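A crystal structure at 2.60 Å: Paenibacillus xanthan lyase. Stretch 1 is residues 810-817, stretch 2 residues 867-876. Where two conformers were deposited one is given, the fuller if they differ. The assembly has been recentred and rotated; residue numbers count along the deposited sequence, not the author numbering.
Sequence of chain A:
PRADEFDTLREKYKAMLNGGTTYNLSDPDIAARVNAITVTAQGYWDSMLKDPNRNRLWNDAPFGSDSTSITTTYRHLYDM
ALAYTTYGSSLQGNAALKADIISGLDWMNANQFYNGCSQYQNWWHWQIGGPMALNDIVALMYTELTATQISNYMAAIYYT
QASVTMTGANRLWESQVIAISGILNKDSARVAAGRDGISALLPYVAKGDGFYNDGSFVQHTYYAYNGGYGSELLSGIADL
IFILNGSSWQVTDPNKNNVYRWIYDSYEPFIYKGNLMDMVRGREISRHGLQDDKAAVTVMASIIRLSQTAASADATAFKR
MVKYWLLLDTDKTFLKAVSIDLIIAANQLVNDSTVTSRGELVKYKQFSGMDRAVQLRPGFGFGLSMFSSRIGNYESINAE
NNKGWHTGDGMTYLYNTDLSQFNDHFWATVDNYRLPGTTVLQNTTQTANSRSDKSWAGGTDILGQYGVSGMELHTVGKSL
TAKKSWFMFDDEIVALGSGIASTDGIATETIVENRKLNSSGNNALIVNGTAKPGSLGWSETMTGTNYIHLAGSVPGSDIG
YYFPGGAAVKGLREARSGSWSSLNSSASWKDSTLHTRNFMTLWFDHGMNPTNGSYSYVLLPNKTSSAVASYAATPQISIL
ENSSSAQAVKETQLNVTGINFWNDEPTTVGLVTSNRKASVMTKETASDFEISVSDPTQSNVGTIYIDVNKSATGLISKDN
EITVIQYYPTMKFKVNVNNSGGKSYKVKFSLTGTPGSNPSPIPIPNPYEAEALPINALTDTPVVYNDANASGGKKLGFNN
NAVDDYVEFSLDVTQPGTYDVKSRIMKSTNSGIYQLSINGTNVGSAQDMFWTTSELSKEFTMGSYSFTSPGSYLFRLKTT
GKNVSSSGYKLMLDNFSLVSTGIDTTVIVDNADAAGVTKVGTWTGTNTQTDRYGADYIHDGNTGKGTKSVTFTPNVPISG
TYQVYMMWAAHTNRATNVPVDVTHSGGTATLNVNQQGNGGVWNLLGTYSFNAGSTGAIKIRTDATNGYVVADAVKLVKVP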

# COMPACT_ATOMS: atom_id res chain seq x y z
N SER A 810 -7.22 -19.85 -7.31
CA SER A 810 -6.48 -20.08 -6.08
C SER A 810 -7.36 -20.83 -5.08
O SER A 810 -8.43 -20.36 -4.70
CB SER A 810 -5.99 -18.77 -5.47
OG SER A 810 -5.23 -19.04 -4.30
N LEU A 811 -6.90 -22.01 -4.67
CA LEU A 811 -7.63 -22.85 -3.74
C LEU A 811 -6.85 -22.98 -2.44
O LEU A 811 -5.62 -23.15 -2.45
CB LEU A 811 -7.84 -24.25 -4.34
CG LEU A 811 -8.88 -24.47 -5.45
CD1 LEU A 811 -8.58 -23.64 -6.71
CD2 LEU A 811 -8.97 -25.96 -5.78
N ASP A 812 -7.55 -22.90 -1.32
CA ASP A 812 -6.93 -23.10 -0.02
C ASP A 812 -6.94 -24.59 0.34
O ASP A 812 -7.97 -25.14 0.73
CB ASP A 812 -7.67 -22.29 1.05
CG ASP A 812 -6.93 -22.28 2.38
OD1 ASP A 812 -5.90 -22.98 2.50
OD2 ASP A 812 -7.39 -21.56 3.30
N VAL A 813 -5.79 -25.25 0.21
CA VAL A 813 -5.66 -26.65 0.59
C VAL A 813 -5.26 -26.72 2.06
O VAL A 813 -4.09 -26.57 2.42
CB VAL A 813 -4.62 -27.38 -0.29
CG1 VAL A 813 -4.49 -28.85 0.13
CG2 VAL A 813 -5.00 -27.25 -1.76
N THR A 814 -6.25 -26.97 2.91
CA THR A 814 -6.11 -26.79 4.36
C THR A 814 -5.43 -27.95 5.09
O THR A 814 -5.08 -27.82 6.26
CB THR A 814 -7.47 -26.56 5.01
OG1 THR A 814 -8.27 -27.74 4.86
CG2 THR A 814 -8.18 -25.38 4.34
N GLN A 815 -5.26 -29.08 4.40
CA GLN A 815 -4.61 -30.25 4.98
C GLN A 815 -3.60 -30.80 4.00
O GLN A 815 -3.96 -31.19 2.89
CB GLN A 815 -5.63 -31.34 5.34
CG GLN A 815 -6.64 -30.93 6.38
CD GLN A 815 -6.00 -30.60 7.71
OE1 GLN A 815 -4.94 -31.13 8.05
NE2 GLN A 815 -6.63 -29.72 8.48
N PRO A 816 -2.32 -30.85 4.40
CA PRO A 816 -1.30 -31.43 3.53
C PRO A 816 -1.62 -32.88 3.22
O PRO A 816 -2.14 -33.58 4.09
CB PRO A 816 -0.02 -31.33 4.37
CG PRO A 816 -0.50 -31.24 5.78
CD PRO A 816 -1.79 -30.49 5.73
N GLY A 817 -1.32 -33.32 2.01
CA GLY A 817 -1.51 -34.70 1.62
C GLY A 817 -1.41 -34.86 0.12
O GLY A 817 -1.23 -33.88 -0.60
N PHE A 867 0.47 -32.29 -2.20
CA PHE A 867 0.51 -30.99 -1.55
C PHE A 867 1.26 -31.16 -0.24
O PHE A 867 0.69 -31.64 0.75
CB PHE A 867 -0.90 -30.46 -1.29
CG PHE A 867 -1.77 -30.46 -2.52
CD1 PHE A 867 -2.42 -31.62 -2.94
CD2 PHE A 867 -1.95 -29.29 -3.26
CE1 PHE A 867 -3.22 -31.62 -4.08
CE2 PHE A 867 -2.76 -29.28 -4.39
CZ PHE A 867 -3.40 -30.44 -4.80
N THR A 868 2.53 -30.76 -0.24
CA THR A 868 3.44 -31.05 0.86
C THR A 868 3.13 -30.22 2.09
O THR A 868 3.29 -30.67 3.22
CB THR A 868 4.90 -30.79 0.44
OG1 THR A 868 5.06 -29.40 0.12
CG2 THR A 868 5.27 -31.62 -0.78
N SER A 869 2.67 -28.99 1.85
CA SER A 869 2.36 -28.05 2.92
C SER A 869 0.96 -27.48 2.72
O SER A 869 0.48 -27.38 1.59
CB SER A 869 3.40 -26.92 2.94
OG SER A 869 3.48 -26.30 1.67
N PRO A 870 0.30 -27.10 3.82
CA PRO A 870 -1.04 -26.53 3.70
C PRO A 870 -0.92 -25.07 3.29
O PRO A 870 -0.03 -24.36 3.76
CB PRO A 870 -1.59 -26.65 5.12
CG PRO A 870 -0.39 -26.54 5.98
CD PRO A 870 0.75 -27.16 5.22
N GLY A 871 -1.82 -24.63 2.41
CA GLY A 871 -1.81 -23.25 1.97
C GLY A 871 -2.49 -23.13 0.62
O GLY A 871 -3.20 -24.05 0.20
N SER A 872 -2.27 -22.01 -0.04
CA SER A 872 -2.89 -21.76 -1.33
C SER A 872 -2.13 -22.46 -2.46
O SER A 872 -0.90 -22.57 -2.43
CB SER A 872 -2.98 -20.26 -1.59
OG SER A 872 -3.82 -19.63 -0.63
N TYR A 873 -2.88 -22.95 -3.44
CA TYR A 873 -2.31 -23.57 -4.63
C TYR A 873 -3.02 -23.04 -5.87
O TYR A 873 -4.23 -22.79 -5.84
CB TYR A 873 -2.40 -25.09 -4.57
CG TYR A 873 -1.46 -25.72 -3.55
CD1 TYR A 873 -1.78 -25.75 -2.20
CD2 TYR A 873 -0.25 -26.27 -3.95
CE1 TYR A 873 -0.93 -26.30 -1.28
CE2 TYR A 873 0.61 -26.84 -3.03
CZ TYR A 873 0.26 -26.85 -1.70
OH TYR A 873 1.12 -27.42 -0.78
N LEU A 874 -2.29 -22.87 -6.96
CA LEU A 874 -2.89 -22.37 -8.18
C LEU A 874 -3.30 -23.52 -9.10
O LEU A 874 -2.45 -24.24 -9.64
CB LEU A 874 -1.94 -21.41 -8.90
CG LEU A 874 -1.35 -20.28 -8.05
CD1 LEU A 874 -0.20 -19.62 -8.82
CD2 LEU A 874 -2.42 -19.27 -7.68
N PHE A 875 -4.61 -23.67 -9.28
CA PHE A 875 -5.17 -24.67 -10.18
C PHE A 875 -5.49 -23.99 -11.50
O PHE A 875 -6.40 -23.17 -11.59
CB PHE A 875 -6.47 -25.24 -9.60
CG PHE A 875 -6.27 -26.20 -8.44
CD1 PHE A 875 -5.63 -25.80 -7.29
CD2 PHE A 875 -6.79 -27.48 -8.51
CE1 PHE A 875 -5.48 -26.67 -6.23
CE2 PHE A 875 -6.64 -28.36 -7.46
CZ PHE A 875 -5.99 -27.95 -6.31
N ARG A 876 -4.74 -24.34 -12.54
CA ARG A 876 -4.95 -23.74 -13.87
C ARG A 876 -5.56 -24.74 -14.85
O ARG A 876 -5.10 -25.88 -14.97
CB ARG A 876 -3.63 -23.21 -14.43
CG ARG A 876 -3.69 -22.85 -15.89
CD ARG A 876 -2.36 -22.30 -16.40
NE ARG A 876 -1.89 -21.19 -15.58
CZ ARG A 876 -1.02 -20.27 -16.00
NH1 ARG A 876 -0.54 -20.32 -17.23
NH2 ARG A 876 -0.65 -19.29 -15.19
O HOH W 1 -6.11 -19.98 -1.94

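Two strands running antiparallel, 810-813 and 871-876, are joined by paired backbone hydrogen bonds. L811 N to Y873 O measures 3.0 Å at an N-H...O angle of 174°, and Y873 N to L811 O returns at 2.9 Å; V813 N to G871 O (2.9 Å) and G871 N to V813 O (3.0 Å) repeat the pattern. Beyond the loops the pairing resumes, with G817 N to F867 O at 2.9 Å and F867 N to G817 O at 2.8 Å. Together the stretches bury 679 Å².

The side chains of L811, V813, F867 and Y873 lie on one face of the sheet, and their rotamers bring hydrocarbon and ring atoms into contact there. L811, with chi1 m and chi2 p, places CD2 3.4 Å from the centroid of the F875 ring, only 5° off its normal, a CH-pi contact over the face. V813, with chi1 t, brings CG2 against two aromatic rings, 3.6 Å from Y873 CD1 and 4.0 Å from F867 CD2. Both rings are held at chi1 m with chi2 near 80°. The Y873 chi1 of -72° also carries its hydroxyl back to its own stretch, where OH donates to S869 O at a very short 2.5 Å, tying the strand to the preceding loop.

The face bearing S810 and S872 is more polar. S810 (chi1 t) and S872 (chi1 m) direct their hydroxyls to a shared water, which lies 2.7 Å from S810 OG and 2.7 Å from S872 OG; each serine offers a hydroxyl within reach of it.

G871 adopts phi/psi 157/-164, where a CB would jam against the preceding carbonyl, so glycine suits the position. In the loops, the prolines pack P816 CD against P870 CB at 3.9 Å.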